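Protein argonaute (Methanocaldococcus jannaschii, PDB 5G5S) cleaves single-stranded DNA, using short single-stranded DNA guides to find complementary target strands, and may defend the cell against invading genetic elements. Local coordinates at residues A[499-504]-A[563-568]; A[532-537]-A[556-561]; A[545-550]-A[581-586]; A[567-572]-A[592-597]. All blocks are in the same frame, centred on the assembly; numbering follows the deposited sequence.

Contact 1. Residues A[499-504]-A[563-568]; sequences YDYIMG and ENKNIL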
# COMPACT_ATOMS: atom_id res chain seq x y z
N TYR A 499 15.17 -18.00 3.40
CA TYR A 499 15.31 -17.13 2.23
C TYR A 499 16.57 -16.32 2.14
O TYR A 499 16.91 -15.58 3.06
CB TYR A 499 14.08 -16.22 2.04
CG TYR A 499 12.78 -16.99 2.08
CD1 TYR A 499 12.42 -17.84 1.03
CD2 TYR A 499 11.94 -16.93 3.19
CE1 TYR A 499 11.26 -18.60 1.09
CE2 TYR A 499 10.76 -17.67 3.24
CZ TYR A 499 10.41 -18.49 2.18
OH TYR A 499 9.26 -19.22 2.21
N ASP A 500 17.25 -16.43 1.00
CA ASP A 500 18.42 -15.62 0.69
C ASP A 500 17.94 -14.18 0.48
O ASP A 500 18.59 -13.24 0.95
CB ASP A 500 19.12 -16.15 -0.58
CG ASP A 500 19.75 -17.51 -0.39
OD1 ASP A 500 20.86 -17.58 0.16
OD2 ASP A 500 19.12 -18.52 -0.78
N TYR A 501 16.78 -14.02 -0.20
CA TYR A 501 16.13 -12.75 -0.48
C TYR A 501 14.64 -12.82 -0.26
O TYR A 501 14.00 -13.82 -0.55
CB TYR A 501 16.36 -12.29 -1.93
CG TYR A 501 17.80 -12.13 -2.33
CD1 TYR A 501 18.66 -11.31 -1.59
CD2 TYR A 501 18.31 -12.74 -3.47
CE1 TYR A 501 20.00 -11.15 -1.95
CE2 TYR A 501 19.64 -12.57 -3.86
CZ TYR A 501 20.48 -11.78 -3.08
OH TYR A 501 21.80 -11.62 -3.45
N ILE A 502 14.10 -11.73 0.27
CA ILE A 502 12.68 -11.46 0.42
C ILE A 502 12.53 -10.19 -0.39
O ILE A 502 13.22 -9.19 -0.13
CB ILE A 502 12.20 -11.35 1.88
CG1 ILE A 502 12.28 -12.74 2.57
CG2 ILE A 502 10.76 -10.76 1.91
CD1 ILE A 502 12.30 -12.71 4.10
N MET A 503 11.73 -10.28 -1.48
CA MET A 503 11.60 -9.19 -2.41
C MET A 503 10.17 -8.66 -2.48
O MET A 503 9.25 -9.40 -2.81
CB MET A 503 12.14 -9.61 -3.79
CG MET A 503 13.64 -9.84 -3.82
SD MET A 503 14.20 -10.24 -5.49
CE MET A 503 15.96 -10.45 -5.24
N GLY A 504 10.02 -7.40 -2.12
CA GLY A 504 8.75 -6.69 -2.17
C GLY A 504 8.60 -6.10 -3.55
O GLY A 504 9.51 -5.43 -4.05
N GLU A 563 20.74 -17.16 -8.91
CA GLU A 563 20.94 -18.59 -9.12
C GLU A 563 21.29 -19.25 -7.80
O GLU A 563 21.98 -18.64 -6.98
CB GLU A 563 22.09 -18.81 -10.11
CG GLU A 563 21.91 -18.10 -11.44
CD GLU A 563 22.97 -18.34 -12.50
OE1 GLU A 563 24.02 -18.96 -12.19
OE2 GLU A 563 22.74 -17.91 -13.65
N ASN A 564 20.85 -20.53 -7.62
CA ASN A 564 21.12 -21.36 -6.43
C ASN A 564 20.68 -20.66 -5.13
O ASN A 564 21.30 -20.80 -4.07
CB ASN A 564 22.59 -21.77 -6.41
CG ASN A 564 23.12 -22.12 -7.79
OD1 ASN A 564 22.56 -22.95 -8.51
ND2 ASN A 564 24.21 -21.48 -8.19
N LYS A 565 19.57 -19.91 -5.25
CA LYS A 565 18.99 -19.11 -4.19
C LYS A 565 17.60 -19.57 -3.82
O LYS A 565 16.94 -20.27 -4.59
CB LYS A 565 18.93 -17.63 -4.65
CG LYS A 565 20.28 -16.95 -4.94
CD LYS A 565 21.15 -16.71 -3.70
CE LYS A 565 22.52 -16.19 -4.04
NZ LYS A 565 22.49 -14.77 -4.46
N ASN A 566 17.15 -19.16 -2.62
CA ASN A 566 15.80 -19.36 -2.11
C ASN A 566 15.27 -17.96 -1.95
O ASN A 566 15.76 -17.20 -1.11
CB ASN A 566 15.79 -20.14 -0.78
CG ASN A 566 14.41 -20.61 -0.41
OD1 ASN A 566 13.40 -20.21 -1.02
ND2 ASN A 566 14.31 -21.49 0.55
N ILE A 567 14.34 -17.56 -2.85
CA ILE A 567 13.78 -16.21 -2.95
C ILE A 567 12.29 -16.23 -2.77
O ILE A 567 11.59 -17.03 -3.40
CB ILE A 567 14.17 -15.54 -4.32
CG1 ILE A 567 15.70 -15.50 -4.52
CG2 ILE A 567 13.59 -14.14 -4.47
CD1 ILE A 567 16.12 -15.53 -5.96
N LEU A 568 11.79 -15.32 -1.92
CA LEU A 568 10.37 -15.15 -1.65
C LEU A 568 9.95 -13.79 -2.18
O LEU A 568 10.53 -12.78 -1.79
CB LEU A 568 10.07 -15.29 -0.13
CG LEU A 568 8.64 -14.93 0.34
CD1 LEU A 568 7.61 -15.92 -0.18
CD2 LEU A 568 8.56 -14.80 1.85

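Contact 2. Residues A[532-537]-A[556-561]; sequences RIQPIE and NKANID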
# COMPACT_ATOMS: atom_id res chain seq x y z
N ARG A 532 18.90 -3.66 -1.74
CA ARG A 532 18.64 -2.87 -2.95
C ARG A 532 17.20 -2.33 -2.98
O ARG A 532 16.26 -2.99 -2.54
CB ARG A 532 18.84 -3.72 -4.23
CG ARG A 532 20.18 -4.43 -4.44
CD ARG A 532 21.30 -3.50 -4.87
NE ARG A 532 21.20 -3.20 -6.29
CZ ARG A 532 21.90 -3.81 -7.24
NH1 ARG A 532 22.79 -4.75 -6.91
NH2 ARG A 532 21.74 -3.48 -8.51
N ILE A 533 17.06 -1.12 -3.50
CA ILE A 533 15.79 -0.50 -3.83
C ILE A 533 15.95 -0.40 -5.36
O ILE A 533 16.66 0.47 -5.87
CB ILE A 533 15.53 0.85 -3.13
CG1 ILE A 533 15.65 0.72 -1.59
CG2 ILE A 533 14.16 1.41 -3.56
CD1 ILE A 533 15.82 2.05 -0.83
N GLN A 534 15.45 -1.43 -6.05
CA GLN A 534 15.61 -1.60 -7.48
C GLN A 534 14.46 -1.13 -8.36
O GLN A 534 13.50 -1.88 -8.51
CB GLN A 534 15.97 -3.09 -7.79
CG GLN A 534 16.77 -3.30 -9.06
CD GLN A 534 18.02 -2.45 -9.09
OE1 GLN A 534 18.94 -2.61 -8.27
NE2 GLN A 534 18.05 -1.49 -10.01
N PRO A 535 14.57 0.03 -9.05
CA PRO A 535 13.53 0.41 -10.03
C PRO A 535 13.52 -0.60 -11.18
O PRO A 535 14.57 -1.13 -11.53
CB PRO A 535 13.98 1.80 -10.54
CG PRO A 535 15.05 2.25 -9.59
CD PRO A 535 15.69 1.01 -9.05
N ILE A 536 12.34 -0.91 -11.73
CA ILE A 536 12.22 -1.86 -12.84
C ILE A 536 11.68 -1.15 -14.07
O ILE A 536 10.61 -0.53 -14.00
CB ILE A 536 11.35 -3.13 -12.48
CG1 ILE A 536 11.70 -3.78 -11.10
CG2 ILE A 536 11.31 -4.16 -13.63
CD1 ILE A 536 13.12 -4.37 -10.91
N GLU A 537 12.42 -1.24 -15.19
CA GLU A 537 12.02 -0.68 -16.49
C GLU A 537 11.00 -1.62 -17.10
O GLU A 537 11.17 -2.83 -16.96
CB GLU A 537 13.22 -0.60 -17.44
CG GLU A 537 14.30 0.40 -17.05
CD GLU A 537 15.55 0.30 -17.90
OE1 GLU A 537 15.48 0.65 -19.10
OE2 GLU A 537 16.60 -0.12 -17.37
N ASN A 556 19.93 -9.95 -15.22
CA ASN A 556 20.61 -9.40 -16.40
C ASN A 556 20.88 -7.89 -16.45
O ASN A 556 21.89 -7.49 -17.02
CB ASN A 556 19.92 -9.86 -17.69
CG ASN A 556 19.82 -11.36 -17.86
OD1 ASN A 556 20.82 -12.09 -17.79
ND2 ASN A 556 18.62 -11.85 -18.13
N LYS A 557 19.98 -7.06 -15.90
CA LYS A 557 20.13 -5.60 -15.93
C LYS A 557 20.38 -4.96 -14.56
O LYS A 557 20.82 -3.82 -14.51
CB LYS A 557 18.94 -4.95 -16.65
N ALA A 558 20.10 -5.68 -13.45
CA ALA A 558 20.32 -5.15 -12.10
C ALA A 558 21.56 -5.73 -11.43
O ALA A 558 22.03 -5.17 -10.44
CB ALA A 558 19.10 -5.34 -11.22
N ASN A 559 22.11 -6.82 -11.99
CA ASN A 559 23.31 -7.51 -11.51
C ASN A 559 23.14 -8.22 -10.15
O ASN A 559 24.11 -8.35 -9.39
CB ASN A 559 24.58 -6.62 -11.54
CG ASN A 559 24.79 -5.83 -12.82
OD1 ASN A 559 24.74 -4.59 -12.83
ND2 ASN A 559 25.04 -6.52 -13.94
N ILE A 560 21.93 -8.70 -9.85
CA ILE A 560 21.69 -9.45 -8.62
C ILE A 560 21.83 -10.94 -8.97
O ILE A 560 21.21 -11.41 -9.93
CB ILE A 560 20.32 -9.10 -7.96
CG1 ILE A 560 20.30 -7.62 -7.49
CG2 ILE A 560 20.00 -10.04 -6.79
CD1 ILE A 560 18.98 -6.93 -7.61
N ASP A 561 22.68 -11.67 -8.22
CA ASP A 561 22.86 -13.10 -8.44
C ASP A 561 21.59 -13.79 -7.94
O ASP A 561 21.24 -13.69 -6.76
CB ASP A 561 24.12 -13.66 -7.74
CG ASP A 561 24.39 -15.15 -7.93
OD1 ASP A 561 23.83 -15.75 -8.88
OD2 ASP A 561 25.18 -15.72 -7.14

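Contact 3. Residues A[545-550]-A[581-586]; sequences LHLPYV and NDLKEI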
# COMPACT_ATOMS: atom_id res chain seq x y z
N LEU A 545 4.31 -5.81 -17.13
CA LEU A 545 5.47 -6.07 -16.30
C LEU A 545 5.15 -7.26 -15.33
O LEU A 545 4.67 -7.07 -14.21
CB LEU A 545 5.82 -4.74 -15.58
CG LEU A 545 6.96 -4.63 -14.58
CD1 LEU A 545 8.03 -5.64 -14.79
CD2 LEU A 545 7.55 -3.25 -14.60
N HIS A 546 5.40 -8.48 -15.82
CA HIS A 546 5.13 -9.74 -15.12
C HIS A 546 6.32 -10.26 -14.30
O HIS A 546 7.46 -9.83 -14.53
CB HIS A 546 4.63 -10.81 -16.13
CG HIS A 546 5.56 -11.05 -17.29
ND1 HIS A 546 5.87 -10.05 -18.20
CD2 HIS A 546 6.20 -12.19 -17.66
CE1 HIS A 546 6.69 -10.60 -19.08
NE2 HIS A 546 6.93 -11.88 -18.78
N LEU A 547 6.07 -11.16 -13.32
CA LEU A 547 7.10 -11.75 -12.47
C LEU A 547 8.26 -12.42 -13.25
O LEU A 547 9.40 -12.09 -12.96
CB LEU A 547 6.52 -12.67 -11.38
CG LEU A 547 7.49 -13.14 -10.29
CD1 LEU A 547 8.13 -11.95 -9.54
CD2 LEU A 547 6.81 -14.07 -9.32
N PRO A 548 8.03 -13.28 -14.29
CA PRO A 548 9.18 -13.81 -15.06
C PRO A 548 10.13 -12.72 -15.59
O PRO A 548 11.34 -12.90 -15.50
CB PRO A 548 8.51 -14.59 -16.19
CG PRO A 548 7.19 -14.99 -15.61
CD PRO A 548 6.76 -13.81 -14.82
N TYR A 549 9.58 -11.59 -16.09
CA TYR A 549 10.37 -10.45 -16.58
C TYR A 549 11.16 -9.75 -15.47
O TYR A 549 12.30 -9.35 -15.71
CB TYR A 549 9.51 -9.45 -17.37
CG TYR A 549 10.23 -8.17 -17.71
CD1 TYR A 549 11.08 -8.09 -18.82
CD2 TYR A 549 10.13 -7.05 -16.89
CE1 TYR A 549 11.80 -6.93 -19.10
CE2 TYR A 549 10.82 -5.88 -17.18
CZ TYR A 549 11.65 -5.82 -18.28
OH TYR A 549 12.31 -4.64 -18.56
N VAL A 550 10.56 -9.58 -14.26
CA VAL A 550 11.20 -8.95 -13.10
C VAL A 550 12.49 -9.73 -12.77
O VAL A 550 13.55 -9.11 -12.63
CB VAL A 550 10.24 -8.85 -11.88
CG1 VAL A 550 10.98 -8.39 -10.61
CG2 VAL A 550 9.07 -7.92 -12.18
N ASN A 581 3.93 -21.21 -16.19
CA ASN A 581 4.86 -22.02 -16.96
C ASN A 581 6.22 -21.35 -17.10
O ASN A 581 7.24 -22.05 -17.09
CB ASN A 581 4.29 -22.35 -18.33
CG ASN A 581 5.21 -23.23 -19.15
OD1 ASN A 581 5.37 -24.42 -18.86
ND2 ASN A 581 5.92 -22.63 -20.10
N ASP A 582 6.24 -20.02 -17.25
CA ASP A 582 7.49 -19.25 -17.36
C ASP A 582 8.25 -19.32 -16.03
O ASP A 582 9.48 -19.41 -16.04
CB ASP A 582 7.20 -17.79 -17.74
CG ASP A 582 6.76 -17.54 -19.18
OD1 ASP A 582 6.27 -18.49 -19.82
OD2 ASP A 582 6.85 -16.38 -19.63
N LEU A 583 7.51 -19.30 -14.89
CA LEU A 583 8.09 -19.39 -13.55
C LEU A 583 8.60 -20.80 -13.27
O LEU A 583 9.62 -20.95 -12.62
CB LEU A 583 7.13 -18.90 -12.47
CG LEU A 583 6.86 -17.39 -12.43
CD1 LEU A 583 5.80 -17.07 -11.41
CD2 LEU A 583 8.13 -16.59 -12.14
N LYS A 584 7.93 -21.83 -13.85
CA LYS A 584 8.35 -23.23 -13.79
C LYS A 584 9.71 -23.38 -14.50
O LYS A 584 10.60 -24.01 -13.94
CB LYS A 584 7.31 -24.15 -14.46
CG LYS A 584 6.18 -24.56 -13.53
CD LYS A 584 5.41 -25.77 -14.07
CE LYS A 584 4.11 -25.40 -14.73
NZ LYS A 584 3.46 -26.57 -15.37
N GLU A 585 9.87 -22.76 -15.69
CA GLU A 585 11.11 -22.79 -16.48
C GLU A 585 12.25 -22.00 -15.83
O GLU A 585 13.39 -22.47 -15.83
CB GLU A 585 10.87 -22.32 -17.94
CG GLU A 585 9.92 -23.19 -18.74
CD GLU A 585 10.27 -24.66 -18.83
OE1 GLU A 585 11.32 -24.99 -19.43
OE2 GLU A 585 9.51 -25.48 -18.27
N ILE A 586 11.95 -20.81 -15.28
CA ILE A 586 12.91 -19.94 -14.60
C ILE A 586 13.56 -20.63 -13.38
O ILE A 586 14.77 -20.50 -13.20
CB ILE A 586 12.27 -18.54 -14.30
CG1 ILE A 586 12.77 -17.49 -15.29
CG2 ILE A 586 12.49 -18.06 -12.86
CD1 ILE A 586 11.83 -16.33 -15.52

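Contact 4. Residues A[567-572]-A[592-597]; sequences ILFLRD and SNIEVI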
# COMPACT_ATOMS: atom_id res chain seq x y z
N ILE A 567 14.34 -17.56 -2.85
CA ILE A 567 13.78 -16.21 -2.95
C ILE A 567 12.29 -16.23 -2.77
O ILE A 567 11.59 -17.03 -3.40
CB ILE A 567 14.17 -15.54 -4.32
CG1 ILE A 567 15.70 -15.50 -4.52
CG2 ILE A 567 13.59 -14.14 -4.47
CD1 ILE A 567 16.12 -15.53 -5.96
N LEU A 568 11.79 -15.32 -1.92
CA LEU A 568 10.37 -15.15 -1.65
C LEU A 568 9.95 -13.79 -2.18
O LEU A 568 10.53 -12.78 -1.79
CB LEU A 568 10.07 -15.29 -0.13
CG LEU A 568 8.64 -14.93 0.34
CD1 LEU A 568 7.61 -15.92 -0.18
CD2 LEU A 568 8.56 -14.80 1.85
N PHE A 569 8.95 -13.76 -3.10
CA PHE A 569 8.39 -12.52 -3.64
C PHE A 569 7.07 -12.18 -2.98
O PHE A 569 6.20 -13.04 -2.79
CB PHE A 569 8.19 -12.56 -5.16
CG PHE A 569 9.46 -12.46 -5.96
CD1 PHE A 569 10.16 -13.60 -6.34
CD2 PHE A 569 9.93 -11.22 -6.40
CE1 PHE A 569 11.32 -13.50 -7.11
CE2 PHE A 569 11.10 -11.13 -7.16
CZ PHE A 569 11.80 -12.26 -7.49
N LEU A 570 6.92 -10.91 -2.62
CA LEU A 570 5.74 -10.36 -1.98
C LEU A 570 5.11 -9.39 -2.97
O LEU A 570 5.77 -8.45 -3.45
CB LEU A 570 6.18 -9.63 -0.71
CG LEU A 570 6.26 -10.35 0.64
CD1 LEU A 570 6.65 -11.80 0.55
CD2 LEU A 570 7.15 -9.60 1.60
N ARG A 571 3.84 -9.63 -3.32
CA ARG A 571 3.12 -8.75 -4.23
C ARG A 571 1.65 -8.57 -3.86
O ARG A 571 1.07 -9.43 -3.21
CB ARG A 571 3.33 -9.11 -5.73
CG ARG A 571 3.08 -10.57 -6.11
CD ARG A 571 3.41 -10.84 -7.58
NE ARG A 571 2.28 -10.56 -8.46
CZ ARG A 571 2.33 -10.60 -9.80
NH1 ARG A 571 3.46 -10.90 -10.42
NH2 ARG A 571 1.25 -10.33 -10.51
N ASP A 572 1.10 -7.40 -4.19
CA ASP A 572 -0.31 -7.07 -4.01
C ASP A 572 -0.88 -7.32 -5.38
O ASP A 572 -1.08 -6.38 -6.16
CB ASP A 572 -0.50 -5.60 -3.60
CG ASP A 572 -1.82 -5.31 -2.91
OD1 ASP A 572 -2.88 -5.61 -3.50
OD2 ASP A 572 -1.79 -4.75 -1.79
N SER A 592 16.95 -22.39 -8.56
CA SER A 592 16.49 -21.61 -7.43
C SER A 592 15.09 -21.98 -7.06
O SER A 592 14.30 -22.37 -7.91
CB SER A 592 16.53 -20.13 -7.78
OG SER A 592 17.87 -19.66 -7.92
N ASN A 593 14.77 -21.81 -5.78
CA ASN A 593 13.43 -21.98 -5.25
C ASN A 593 12.80 -20.57 -5.28
O ASN A 593 13.31 -19.65 -4.63
CB ASN A 593 13.48 -22.53 -3.84
CG ASN A 593 12.13 -22.81 -3.24
OD1 ASN A 593 11.51 -23.84 -3.49
ND2 ASN A 593 11.67 -21.92 -2.36
N ILE A 594 11.77 -20.40 -6.11
CA ILE A 594 11.08 -19.12 -6.26
C ILE A 594 9.70 -19.25 -5.66
O ILE A 594 8.89 -20.07 -6.09
CB ILE A 594 11.03 -18.61 -7.73
CG1 ILE A 594 12.43 -18.60 -8.43
CG2 ILE A 594 10.31 -17.25 -7.83
CD1 ILE A 594 13.54 -17.63 -7.83
N GLU A 595 9.45 -18.44 -4.63
CA GLU A 595 8.15 -18.43 -3.98
C GLU A 595 7.47 -17.09 -4.15
O GLU A 595 8.14 -16.07 -4.32
CB GLU A 595 8.26 -18.84 -2.52
CG GLU A 595 8.54 -20.32 -2.35
CD GLU A 595 8.73 -20.76 -0.91
OE1 GLU A 595 8.32 -20.02 0.00
OE2 GLU A 595 9.31 -21.85 -0.69
N VAL A 596 6.14 -17.12 -4.16
CA VAL A 596 5.29 -15.95 -4.29
C VAL A 596 4.05 -16.09 -3.41
O VAL A 596 3.43 -17.15 -3.34
CB VAL A 596 5.00 -15.52 -5.77
CG1 VAL A 596 4.16 -16.54 -6.52
CG2 VAL A 596 4.36 -14.13 -5.84
N ILE A 597 3.76 -15.03 -2.67
CA ILE A 597 2.58 -14.93 -1.83
C ILE A 597 1.92 -13.58 -2.14
O ILE A 597 2.62 -12.59 -2.40
CB ILE A 597 2.90 -15.18 -0.33
CG1 ILE A 597 1.61 -15.57 0.46
CG2 ILE A 597 3.68 -13.99 0.30
CD1 ILE A 597 1.76 -16.16 1.90

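Contact 1. Residues A[499-504]-A[563-568]
Asp500 and Asn566 grip each other twice where two parallel strands begin, Asp500 just before the first: Asp500 N donates to Asn566 O at 2.7 Å, and Asn566 N returns a bond to Asp500 OD2 at 2.8 Å, meeting the oxygen on its anti side. Followed outward, the Asp500 side chain lays CB near Asn566 O and Lys565 CD; CG rests against the same Lys565 CD at 3.7 Å, OD1 stays near that carbon, and OD2 takes the amide of Asn566. Strands 501-506 and 566-571 are neighbours in the RNase H-like sheet of the PIWI domain. Further along, Leu568 N bonds to Tyr501 O at 3.0 Å and Met503 N to Leu568 O at 2.8 Å. On the face bearing Ile502 and Leu568, Leu568 CB sits over the centre of the Tyr499 ring in a CH-pi contact, 3.7 Å from the centroid, while Asn566 OD1 lies at the ring edge and is hydrogen-bonded to Asn593. The Tyr499 hydroxyl pairs with Glu595. On the opposite face, Ile567 CG1 meets the Tyr501 ring edge at CD2, 3.9 Å away. Chi2 (-69°) turns Lys565 CD against Asp500; beyond it NZ bonds weakly to Tyr501 OH, its stronger partner being Asp561 O.

Contact 2. Residues A[532-537]-A[556-561]
The loop that leaves helix 547-556 and leads to strand 566-571 of the PIWI domain docks here on strand 530-537 of the RNase H-like sheet, with Arg532 and Gln534 reaching from the strand to Ala558 and Ile560. This is the return of the chain from a helix packed on the sheet; Asn559, the first residue past the helical conformation, has positive phi (67°), the chain turns here, and Ala558 O faces Arg532. Arg532 NH2 donates to that oxygen at 2.6 Å. The bond lies in the carbonyl plane but is bent at the hydrogen (138°), and the oxygen stands somewhat out of the guanidinium plane. Gln534 OE1 receives two bonds from the same guanidinium, from NE and from NH2. With the bond to Ala558 O they should limit the rotation of the group, though both Gln534 bonds are weak. Ile560 covers one guanidinium face, its CG1 offset toward the rim and 3.8 Å from Arg532 NH1; the side chains of Ile560 and Arg532 run antiparallel past one another. Farther along, Leu554 of helix 547-556 touches both Gln534 and Ile560, extending the apolar side of the contact, while Val523 and Lys708 touch Arg532. In Gln534, CG anti to the backbone N (chi1 -153°) sets that carbon 3.8 Å from Ala558 CB. Next to these bonds, the amide carbon CD of Gln534 packs against the same Ala558 CB at 3.7 Å.

Contact 3. Residues A[545-550]-A[581-586]
Pro548 and Leu583 meet where the first turn of helix 547-556 lies against helix 577-590, their CA atoms 5.9 Å apart. Between 545-550 and 581-586 the contact is van der Waals only. Its apolar pairs centre on Pro548: ring atom CG lies 3.9 Å from Leu583 CD2, and Pro548 CB lies 3.8 Å from Ile586 CD1. Leu547 adds its CD2, 3.8 Å from Leu583 CD1, while Leu583 CD2 lies between Leu547 and Pro548 and touches both. The two leucines, like Pro548 and Leu583, cross at about a right angle.

Contacts that involve a polar residue or a backbone oxygen complete the interface. Asp582 offers only its CB, 3.5 Å from Pro548 CG, the two side chains again set crosswise, and Ile586 CD1 comes equally near to Pro548 O.

Backbone amides at the helix start find acceptors of two kinds. Val550 N bonds to O of His546, the N-cap residue; Leu547 N instead donates to Glu579 OE1 of helix 577-590, one turn before Leu583. Both helices pack over the PIWI sheet. Leu547 rests on Phe569 and Arg571 of strand 566-571, Leu583 on Phe644 of strand 636-645, and Ile551, in the next turn of helix 547-556, touches both Leu583 and Ile586.

Contact 4. Residues A[567-572]-A[592-597]
Ile567 and Ile594 pair in the parallel ladder of a beta-alpha-beta unit, in which strand 566-571, helix 577-590 and strand 593-600 follow one another in the RNase H-like fold of the PIWI domain. Backbone donors and acceptors are matched in turn: Ile567 N to Asn593 O, Glu595 N to Ile567 O (2.8 Å), Phe569 N to Glu595 O (2.7 Å) and Ile597 N to Phe569 O. Arg571 N to Ile597 O, at 3.3 Å, is weak. Phe569 N meets its acceptor tilted 35° from the carbonyl plane, and the same Glu595 O lies in plane at the edge of the Phe569 ring.

Apolar pairs lie on both faces. Ile567 CD1 meets Ile594 CD1 at 3.8 Å, side by side, and Ile594 CG2 touches Phe569 CD1 obliquely. On the face of Leu568 and Ile597, Leu570 CD1 packs on Ile597 CG2 at 3.7 Å.

Asp572, an active-site and manganese-binding residue by similarity, follows the strand and is salt-bridged to Lys601. The buried Glu595 carboxylate is well supplied, which would be expected to favour the ionised form: OE1 takes Trp641 NE1 besides the tyrosine hydroxyl, and OE2 forms a salt bridge with Arg643. Asn593 OD1 is bonded by Asn645, and Asn593 ND2 reaches Glu595 OE2 at 2.9 Å from above the carboxylate plane.

Contacts 3 and 4 are buried; 1 and 2 only partly. Contacts 1 and 4 share strand 566-571, which is paired in parallel on one side with 501-506 and on the other with 593-600; together they form central rungs of the PIWI sheet, bonded mainly through backbone amides, and two side-chain bonds tie them directly. Contact 3 has no hydrogen bonds between its segments and is mostly apolar, joining two helices laid on that sheet; it lies against the Phe569 face of contact 4. Contact 2 rests on a side-chain guanidinium instead of a ladder. It is nested in the chain loop closed by contact 1, where Tyr501 packs on Ile560, and meets contact 3 through Glu537 O and Tyr549 OH.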